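Local coordinates for alcohol dehydrogenase (Thermus sp., PDB 4CPD), which probably catalyses the NAD-dependent interconversion of alcohols and their carbonyl compounds, as a zinc-containing medium-chain dehydrogenase that binds zinc and NAD, at residues M1-K9 / G120-V128; R31-G39 / P144-I153. All coordinates share one frame; numbering follows the deposited sequence.

Contact 1 (M1-K9 / G120-V128); sequences MRAVVFENK and GAQAEILRV
Met1, Gln122 and Glu124 bury the most area where the N-terminal strand 2-8 meets the residues leading into strand 125-128, in a single antiparallel bridge of the GroES-like part of this medium-chain dehydrogenase. Residues 1-4 and 122-125 run 166° apart, and the bridge pairs Ala3 with Ala123, whose CA atoms are 4.0 Å apart. On one flank Val4 N donates to Gln122 O (2.8 Å), and on the other Glu124 N donates to Arg2 O (3.2 Å). Gln122, at the centre of an inverse gamma turn, lays its CB against Val4 CG2, while its amide bonds elsewhere, to Tyr330 and Gly36. Glu124 reaches back to the strand: its chain runs extended beyond CG (chi2 -176°), and OE2 takes Arg2 N on its anti lone pair at 2.7 Å. The Arg2 guanidinium pairs instead with Glu16, leading away from this carboxylate. An alanine in place of Glu124 would probably leave Arg2 N without its carboxylate acceptor and take away the CG that packs on Arg2 O. Met1 and Glu124 lie side by side, their side chains running opposite ways, and Met1 SD lies 3.7 Å from Ile125 CB, where Ile125 N makes a weak hydrogen bond to the sulfur.

Contact 2 (R31-G39 / P144-I153); sequences RVHLAGICG and PERAIFAGDI. With ZN (zinc ion), chain E; NAD (nicotinamide-adenine-dinucleotide), chain G.
Pro144 packs against His33 and Leu34 at the start of a contact between the GroES-like β-sheet and the helical segment that leads toward the coenzyme-binding Rossmann domain, in the medium-chain dehydrogenase fold. Its CB lies 4.2 Å from His33 ND1, meeting the imidazole obliquely, and His33 and Leu34 form a classic beta bulge opposite Val62. Glu145 is touched at its CA and CB: Leu34 CD1 sits 3.7 Å from Glu145 CA and nearly as close to CB, the two side chains crossing at an angle.

One helical turn on, Ile148 points at the strand. With CG1 anti to the backbone N (chi1 -178°) and the chain extended beyond it (chi2 165°), CD1 arrives 3.7 Å from Leu34 O and also touches Ala35 CA and Gly36 N. The methyl thus packs mainly on main-chain atoms, next to a residue that has no side chain, with Leu34 CB a little farther off.

Past Gly151 the packing gives way to metal coordination. Asp152 has CG anti to its backbone N (chi1 179°), which carries OD2 to 1.9 Å from the zinc ion; Cys38 SG binds it at 2.2 Å. His59 and a water complete the observed ligand set, so the ion joins the two segments directly. The carboxylate also borders the coenzyme, with OD1 3.4 Å from NAD C5N on the nicotinamide ring, while Gly39 N makes a weak hydrogen bond to the phosphate oxygen O1N. Ile153 opens helix 153-163 and packs on Pro179, Val180 and Met183 of the Rossmann part; across the contact its CG2 lies 4.3 Å from Cys38 SG.

Contacts 1 and 2 have centres 14 Å apart and meet through one sheet, in which strands 125-128 and 28-37 are antiparallel neighbours. Their segments alternate along the chain: 1-9, 31-39, 120-128, then 144-153. Two probable hydrogen bonds connect them directly, Val32 N to Glu124 O at 2.9 Å and Gln122 NE2 to Gly36 O at 3.0 Å. Segment 31-39 is therefore bordered by 120-128 as well as by 144-153. Contact 1 ties strand 2-8 to the loop leading into strand 125-128, whereas contact 2 joins the sheet to segment 144-153, with zinc bridging the two at the Cys38 end; the Gln122 side chain lies about 9 Å from that zinc ion.

Contact 1 (M1-K9 / G120-V128)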
loop_
_atom_site.group_PDB
_atom_site.type_symbol
_atom_site.label_atom_id
_atom_site.label_comp_id
_atom_site.label_asym_id
_atom_site.label_seq_id
_atom_site.Cartn_x
_atom_site.Cartn_y
_atom_site.Cartn_z
ATOM N N MET A 1 -21.221 -1.529 40.254
ATOM C CA MET A 1 -19.923 -1.465 39.538
ATOM C C MET A 1 -19.313 -0.082 39.670
ATOM O O MET A 1 -19.946 0.914 39.336
ATOM C CB MET A 1 -20.113 -1.772 38.037
ATOM C CG MET A 1 -19.191 -2.842 37.485
ATOM S SD MET A 1 -18.953 -2.789 35.707
ATOM C CE MET A 1 -20.128 -1.634 35.046
ATOM N N ARG A 2 -18.071 -0.027 40.139
ATOM C CA ARG A 2 -17.276 1.175 39.963
ATOM C C ARG A 2 -16.853 1.212 38.490
ATOM O O ARG A 2 -16.520 0.177 37.907
ATOM C CB ARG A 2 -16.037 1.183 40.856
ATOM C CG ARG A 2 -16.245 1.122 42.373
ATOM C CD ARG A 2 -17.252 2.139 42.934
ATOM N NE ARG A 2 -16.824 3.540 42.906
ATOM C CZ ARG A 2 -17.660 4.580 42.862
ATOM N NH1 ARG A 2 -18.973 4.399 42.818
ATOM N NH2 ARG A 2 -17.192 5.813 42.822
ATOM N N ALA A 3 -16.903 2.399 37.891
ATOM C CA ALA A 3 -16.570 2.590 36.484
ATOM C C ALA A 3 -16.260 4.044 36.172
ATOM O O ALA A 3 -16.907 4.943 36.685
ATOM C CB ALA A 3 -17.711 2.111 35.613
ATOM N N VAL A 4 -15.275 4.283 35.313
ATOM C CA VAL A 4 -14.968 5.648 34.848
ATOM C C VAL A 4 -15.967 6.021 33.765
ATOM O O VAL A 4 -16.156 5.239 32.830
ATOM C CB VAL A 4 -13.578 5.731 34.211
ATOM C CG1 VAL A 4 -13.272 7.146 33.779
ATOM C CG2 VAL A 4 -12.506 5.229 35.156
ATOM N N VAL A 5 -16.596 7.193 33.875
ATOM C CA VAL A 5 -17.561 7.650 32.856
ATOM C C VAL A 5 -17.232 9.049 32.359
ATOM O O VAL A 5 -16.667 9.862 33.090
ATOM C CB VAL A 5 -19.031 7.647 33.373
ATOM C CG1 VAL A 5 -19.373 6.349 34.070
ATOM C CG2 VAL A 5 -19.276 8.798 34.329
ATOM N N PHE A 6 -17.623 9.319 31.117
ATOM C CA PHE A 6 -17.535 10.657 30.510
ATOM C C PHE A 6 -18.629 11.553 31.136
ATOM O O PHE A 6 -19.744 11.074 31.439
ATOM C CB PHE A 6 -17.743 10.478 28.996
ATOM C CG PHE A 6 -17.650 11.735 28.175
ATOM C CD1 PHE A 6 -16.418 12.246 27.803
ATOM C CD2 PHE A 6 -18.804 12.350 27.689
ATOM C CE1 PHE A 6 -16.326 13.391 27.016
ATOM C CE2 PHE A 6 -18.716 13.488 26.897
ATOM C CZ PHE A 6 -17.474 14.011 26.561
ATOM N N GLU A 7 -18.309 12.829 31.372
ATOM C CA GLU A 7 -19.331 13.805 31.803
ATOM C C GLU A 7 -19.533 14.921 30.776
ATOM O O GLU A 7 -20.662 15.189 30.360
ATOM C CB GLU A 7 -18.984 14.376 33.173
ATOM C CG GLU A 7 -19.102 13.344 34.285
ATOM C CD GLU A 7 -19.279 13.950 35.682
ATOM O OE1 GLU A 7 -18.637 14.992 35.995
ATOM O OE2 GLU A 7 -20.065 13.373 36.472
ATOM N N ASN A 8 -18.431 15.549 30.368
ATOM C CA ASN A 8 -18.416 16.514 29.259
ATOM C C ASN A 8 -16.978 16.687 28.758
ATOM O O ASN A 8 -16.059 16.131 29.327
ATOM C CB ASN A 8 -19.037 17.865 29.675
ATOM C CG ASN A 8 -18.484 18.383 30.990
ATOM O OD1 ASN A 8 -17.372 18.918 31.042
ATOM N ND2 ASN A 8 -19.260 18.229 32.065
ATOM N N LYS A 9 -16.798 17.443 27.681
ATOM C CA LYS A 9 -15.473 17.743 27.148
ATOM C C LYS A 9 -14.500 18.034 28.304
ATOM O O LYS A 9 -14.719 18.944 29.107
ATOM C CB LYS A 9 -15.569 18.927 26.170
ATOM C CG LYS A 9 -14.367 19.127 25.249
ATOM C CD LYS A 9 -14.718 19.987 24.043
ATOM C CE LYS A 9 -13.484 20.543 23.349
ATOM N NZ LYS A 9 -12.998 21.786 23.998
ATOM N N GLY A 120 -17.456 0.572 28.076
ATOM C CA GLY A 120 -16.004 0.498 28.143
ATOM C C GLY A 120 -15.346 -0.365 29.212
ATOM O O GLY A 120 -16.008 -1.060 29.958
ATOM N N ALA A 121 -14.015 -0.304 29.263
ATOM C CA ALA A 121 -13.209 -1.275 29.984
ATOM C C ALA A 121 -12.664 -0.726 31.297
ATOM O O ALA A 121 -12.187 -1.487 32.160
ATOM C CB ALA A 121 -12.063 -1.788 29.096
ATOM N N GLN A 122 -12.697 0.589 31.444
ATOM C CA GLN A 122 -12.280 1.229 32.694
ATOM C C GLN A 122 -13.377 1.038 33.792
ATOM O O GLN A 122 -14.071 1.970 34.204
ATOM C CB GLN A 122 -11.976 2.699 32.427
ATOM C CG GLN A 122 -10.728 2.878 31.581
ATOM C CD GLN A 122 -10.616 4.223 30.912
ATOM O OE1 GLN A 122 -11.350 5.167 31.227
ATOM N NE2 GLN A 122 -9.667 4.328 29.983
ATOM N N ALA A 123 -13.527 -0.202 34.234
ATOM C CA ALA A 123 -14.640 -0.617 35.043
ATOM C C ALA A 123 -14.339 -2.007 35.590
ATOM O O ALA A 123 -13.439 -2.697 35.105
ATOM C CB ALA A 123 -15.885 -0.660 34.205
ATOM N N GLU A 124 -15.096 -2.427 36.594
ATOM C CA GLU A 124 -14.791 -3.661 37.278
ATOM C C GLU A 124 -15.195 -4.877 36.466
ATOM O O GLU A 124 -14.560 -5.930 36.575
ATOM C CB GLU A 124 -15.482 -3.712 38.626
ATOM C CG GLU A 124 -15.032 -2.659 39.611
ATOM C CD GLU A 124 -15.712 -2.844 40.945
ATOM O OE1 GLU A 124 -15.413 -3.877 41.573
ATOM O OE2 GLU A 124 -16.566 -1.994 41.327
ATOM N N ILE A 125 -16.242 -4.732 35.659
ATOM C CA ILE A 125 -16.719 -5.821 34.792
ATOM C C ILE A 125 -16.856 -5.360 33.333
ATOM O O ILE A 125 -17.339 -4.250 33.060
ATOM C CB ILE A 125 -18.105 -6.367 35.236
ATOM C CG1 ILE A 125 -18.148 -6.678 36.737
ATOM C CG2 ILE A 125 -18.476 -7.622 34.434
ATOM C CD1 ILE A 125 -17.299 -7.859 37.153
ATOM N N LEU A 126 -16.467 -6.232 32.407
ATOM C CA LEU A 126 -16.630 -5.970 30.990
ATOM C C LEU A 126 -17.413 -7.088 30.304
ATOM O O LEU A 126 -17.122 -8.253 30.525
ATOM C CB LEU A 126 -15.259 -5.819 30.351
ATOM C CG LEU A 126 -15.203 -5.394 28.883
ATOM C CD1 LEU A 126 -15.671 -3.958 28.752
ATOM C CD2 LEU A 126 -13.777 -5.572 28.352
ATOM N N ARG A 127 -18.398 -6.726 29.480
ATOM C CA ARG A 127 -19.093 -7.696 28.662
ATOM C C ARG A 127 -18.342 -7.758 27.352
ATOM O O ARG A 127 -18.153 -6.741 26.707
ATOM C CB ARG A 127 -20.557 -7.296 28.415
ATOM C CG ARG A 127 -21.402 -8.376 27.717
ATOM C CD ARG A 127 -22.859 -7.969 27.454
ATOM N NE ARG A 127 -22.951 -6.893 26.471
ATOM C CZ ARG A 127 -23.076 -7.048 25.141
ATOM N NH1 ARG A 127 -23.159 -8.249 24.539
ATOM N NH2 ARG A 127 -23.119 -5.951 24.393
ATOM N N VAL A 128 -17.922 -8.953 26.961
ATOM C CA VAL A 128 -17.238 -9.171 25.712
ATOM C C VAL A 128 -18.106 -10.074 24.820
ATOM O O VAL A 128 -18.217 -11.298 25.062
ATOM C CB VAL A 128 -15.873 -9.839 25.954
ATOM C CG1 VAL A 128 -15.174 -10.166 24.631
ATOM C CG2 VAL A 128 -14.988 -8.949 26.811
#

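Contact 2 (R31-G39 / P144-I153)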
loop_
_atom_site.group_PDB
_atom_site.type_symbol
_atom_site.label_atom_id
_atom_site.label_comp_id
_atom_site.label_asym_id
_atom_site.label_seq_id
_atom_site.Cartn_x
_atom_site.Cartn_y
_atom_site.Cartn_z
ATOM N N ARG A 31 -13.843 -9.945 34.798
ATOM C CA ARG A 31 -13.444 -9.166 35.949
ATOM C C ARG A 31 -12.128 -8.452 35.632
ATOM O O ARG A 31 -11.030 -9.019 35.706
ATOM C CB ARG A 31 -13.330 -10.052 37.200
ATOM C CG ARG A 31 -13.499 -9.301 38.528
ATOM C CD ARG A 31 -13.196 -10.215 39.712
ATOM N N VAL A 32 -12.247 -7.187 35.267
ATOM C CA VAL A 32 -11.071 -6.424 34.887
ATOM C C VAL A 32 -10.142 -6.220 36.075
ATOM O O VAL A 32 -10.553 -5.766 37.140
ATOM C CB VAL A 32 -11.405 -5.018 34.368
ATOM C CG1 VAL A 32 -10.125 -4.329 33.888
ATOM C CG2 VAL A 32 -12.441 -5.055 33.247
ATOM N N HIS A 33 -8.867 -6.489 35.835
ATOM C CA HIS A 33 -7.783 -6.313 36.813
ATOM C C HIS A 33 -7.003 -5.016 36.519
ATOM O O HIS A 33 -6.732 -4.237 37.416
ATOM C CB HIS A 33 -6.903 -7.541 36.669
ATOM C CG HIS A 33 -5.844 -7.679 37.698
ATOM N ND1 HIS A 33 -4.509 -7.454 37.422
ATOM C CD2 HIS A 33 -5.904 -8.082 38.985
ATOM C CE1 HIS A 33 -3.792 -7.701 38.504
ATOM N NE2 HIS A 33 -4.616 -8.075 39.469
ATOM N N LEU A 34 -6.644 -4.795 35.254
ATOM C CA LEU A 34 -5.948 -3.575 34.828
ATOM C C LEU A 34 -6.646 -3.030 33.620
ATOM O O LEU A 34 -7.151 -3.808 32.775
ATOM C CB LEU A 34 -4.491 -3.840 34.422
ATOM C CG LEU A 34 -3.480 -4.158 35.505
ATOM C CD1 LEU A 34 -2.215 -4.790 34.931
ATOM C CD2 LEU A 34 -3.156 -2.869 36.242
ATOM N N ALA A 35 -6.656 -1.693 33.526
ATOM C CA ALA A 35 -7.294 -1.002 32.421
ATOM C C ALA A 35 -6.438 0.166 32.041
ATOM O O ALA A 35 -5.982 0.892 32.884
ATOM C CB ALA A 35 -8.692 -0.560 32.788
ATOM N N GLY A 36 -6.200 0.335 30.755
ATOM C CA GLY A 36 -5.312 1.379 30.307
ATOM C C GLY A 36 -6.076 2.624 29.917
ATOM O O GLY A 36 -7.299 2.581 29.651
ATOM N N ILE A 37 -5.323 3.723 29.880
ATOM C CA ILE A 37 -5.703 4.947 29.180
ATOM C C ILE A 37 -4.833 5.100 27.937
ATOM O O ILE A 37 -3.602 5.156 28.035
ATOM C CB ILE A 37 -5.496 6.169 30.050
ATOM C CG1 ILE A 37 -6.354 6.040 31.311
ATOM C CG2 ILE A 37 -5.869 7.421 29.277
ATOM C CD1 ILE A 37 -5.954 7.010 32.401
ATOM N N CYS A 38 -5.506 5.176 26.784
ATOM C CA CYS A 38 -4.868 5.160 25.455
ATOM C C CYS A 38 -4.888 6.571 24.859
ATOM O O CYS A 38 -5.712 7.414 25.220
ATOM C CB CYS A 38 -5.616 4.162 24.552
ATOM S SG CYS A 38 -5.048 4.034 22.861
ATOM N N GLY A 39 -3.968 6.831 23.949
ATOM C CA GLY A 39 -4.002 8.070 23.180
ATOM C C GLY A 39 -5.357 8.301 22.516
ATOM O O GLY A 39 -5.817 9.439 22.451
ATOM N N PRO A 144 -0.058 -10.078 33.742
ATOM C CA PRO A 144 -1.142 -9.239 33.200
ATOM C C PRO A 144 -0.681 -7.859 32.761
ATOM O O PRO A 144 -1.201 -7.331 31.791
ATOM C CB PRO A 144 -2.113 -9.090 34.376
ATOM C CG PRO A 144 -1.836 -10.268 35.259
ATOM C CD PRO A 144 -0.395 -10.663 35.048
ATOM N N GLU A 145 0.281 -7.268 33.452
ATOM C CA GLU A 145 0.725 -5.933 33.084
ATOM C C GLU A 145 1.512 -5.954 31.795
ATOM O O GLU A 145 1.619 -4.952 31.115
ATOM C CB GLU A 145 1.502 -5.226 34.216
ATOM C CG GLU A 145 2.826 -5.833 34.644
ATOM C CD GLU A 145 2.709 -7.058 35.561
ATOM O OE1 GLU A 145 1.606 -7.652 35.723
ATOM O OE2 GLU A 145 3.757 -7.462 36.106
ATOM N N ARG A 146 2.078 -7.102 31.452
ATOM C CA ARG A 146 2.745 -7.252 30.152
ATOM C C ARG A 146 1.694 -7.555 29.104
ATOM O O ARG A 146 1.690 -6.943 28.040
ATOM C CB ARG A 146 3.782 -8.382 30.181
ATOM C CG ARG A 146 4.879 -8.219 29.144
ATOM C CD ARG A 146 5.558 -9.523 28.720
ATOM N NE ARG A 146 6.765 -10.063 29.404
ATOM C CZ ARG A 146 7.770 -9.398 29.988
ATOM N NH1 ARG A 146 7.816 -8.085 30.093
ATOM N NH2 ARG A 146 8.763 -10.099 30.495
ATOM N N ALA A 147 0.793 -8.486 29.433
ATOM C CA ALA A 147 -0.202 -8.981 28.486
ATOM C C ALA A 147 -1.116 -7.901 27.957
ATOM O O ALA A 147 -1.542 -7.961 26.791
ATOM C CB ALA A 147 -1.048 -10.094 29.098
ATOM N N ILE A 148 -1.445 -6.931 28.790
ATOM C CA ILE A 148 -2.484 -5.975 28.398
ATOM C C ILE A 148 -2.188 -5.289 27.057
ATOM O O ILE A 148 -3.088 -5.036 26.276
ATOM C CB ILE A 148 -2.788 -4.951 29.502
ATOM C CG1 ILE A 148 -3.916 -4.019 29.067
ATOM C CG2 ILE A 148 -1.558 -4.135 29.862
ATOM C CD1 ILE A 148 -4.507 -3.235 30.212
ATOM N N PHE A 149 -0.926 -5.080 26.765
ATOM C CA PHE A 149 -0.507 -4.382 25.545
ATOM C C PHE A 149 -0.829 -5.115 24.245
ATOM O O PHE A 149 -1.059 -4.493 23.198
ATOM C CB PHE A 149 0.961 -4.080 25.635
ATOM C CG PHE A 149 1.282 -3.127 26.735
ATOM C CD1 PHE A 149 1.482 -3.558 28.024
ATOM C CD2 PHE A 149 1.289 -1.786 26.492
ATOM C CE1 PHE A 149 1.745 -2.655 29.044
ATOM C CE2 PHE A 149 1.565 -0.874 27.503
ATOM C CZ PHE A 149 1.798 -1.314 28.786
ATOM N N ALA A 150 -0.929 -6.435 24.333
ATOM C CA ALA A 150 -1.302 -7.251 23.188
ATOM C C ALA A 150 -2.668 -6.884 22.611
ATOM O O ALA A 150 -2.912 -7.080 21.406
ATOM C CB ALA A 150 -1.282 -8.715 23.571
ATOM N N GLY A 151 -3.552 -6.381 23.469
ATOM C CA GLY A 151 -4.901 -6.077 23.051
ATOM C C GLY A 151 -5.042 -4.815 22.228
ATOM O O GLY A 151 -6.069 -4.665 21.511
ATOM N N ASP A 152 -4.037 -3.922 22.300
ATOM C CA ASP A 152 -4.163 -2.630 21.597
ATOM C C ASP A 152 -2.838 -2.119 21.071
ATOM O O ASP A 152 -2.481 -2.441 19.949
ATOM C CB ASP A 152 -4.910 -1.624 22.491
ATOM C CG ASP A 152 -5.073 -0.292 21.878
ATOM O OD1 ASP A 152 -4.555 -0.042 20.773
ATOM O OD2 ASP A 152 -5.706 0.547 22.544
ATOM N N ILE A 153 -2.102 -1.345 21.849
ATOM C CA ILE A 153 -1.000 -0.571 21.252
ATOM C C ILE A 153 0.218 -1.377 20.707
ATOM O O ILE A 153 0.863 -0.951 19.753
ATOM C CB ILE A 153 -0.511 0.535 22.179
ATOM C CG1 ILE A 153 -0.011 -0.043 23.494
ATOM C CG2 ILE A 153 -1.618 1.543 22.456
ATOM C CD1 ILE A 153 0.879 0.952 24.211
HETATM ZN ZN ZN E . -6.285 2.322 22.107
HETATM P PA NAD G . 0.101 10.018 22.183
HETATM O O1A NAD G . 0.291 9.675 23.662
HETATM O O2A NAD G . -0.674 11.276 21.803
HETATM O O5B NAD G . 1.492 10.038 21.356
HETATM C C5B NAD G . 1.692 10.951 20.278
HETATM C C4B NAD G . 3.169 11.322 20.178
HETATM O O4B NAD G . 3.425 11.975 18.927
HETATM C C3B NAD G . 3.577 12.284 21.299
HETATM O O3B NAD G . 4.839 11.947 21.898
HETATM C C2B NAD G . 3.707 13.609 20.602
HETATM O O2B NAD G . 4.665 14.458 21.242
HETATM C C1B NAD G . 4.144 13.170 19.219
HETATM N N9A NAD G . 3.843 14.218 18.242
HETATM C C8A NAD G . 2.696 14.925 18.190
HETATM N N7A NAD G . 2.772 15.813 17.170
HETATM C C5A NAD G . 3.973 15.667 16.566
HETATM C C6A NAD G . 4.680 16.279 15.423
HETATM N N6A NAD G . 4.065 17.250 14.730
HETATM N N1A NAD G . 5.931 15.854 15.103
HETATM C C2A NAD G . 6.540 14.877 15.803
HETATM N N3A NAD G . 5.948 14.273 16.861
HETATM C C4A NAD G . 4.690 14.613 17.281
HETATM O O3 NAD G . -0.670 8.800 21.441
HETATM P PN NAD G . -0.307 7.220 21.421
HETATM O O1N NAD G . -1.003 6.651 22.642
HETATM O O2N NAD G . 1.172 6.983 21.098
HETATM O O5D NAD G . -1.086 6.765 20.079
HETATM C C5D NAD G . -0.431 7.025 18.822
HETATM C C4D NAD G . -1.358 7.364 17.657
HETATM O O4D NAD G . -1.819 6.134 17.082
HETATM C C3D NAD G . -2.602 8.163 18.047
HETATM O O3D NAD G . -2.951 9.024 16.949
HETATM C C2D NAD G . -3.653 7.080 18.308
HETATM O O2D NAD G . -5.036 7.507 18.227
HETATM C C1D NAD G . -3.255 6.070 17.229
HETATM N N1N NAD G . -3.719 4.696 17.483
HETATM C C2N NAD G . -4.176 4.062 16.400
HETATM C C3N NAD G . -4.651 2.760 16.456
HETATM C C7N NAD G . -5.117 2.168 15.157
HETATM O O7N NAD G . -5.965 1.291 15.125
HETATM N N7N NAD G . -4.541 2.629 14.029
HETATM C C4N NAD G . -4.646 2.085 17.689
HETATM C C5N NAD G . -4.166 2.757 18.820
HETATM C C6N NAD G . -3.702 4.077 18.694
HETATM O O HOH W 1 -6.932 2.465 19.721
#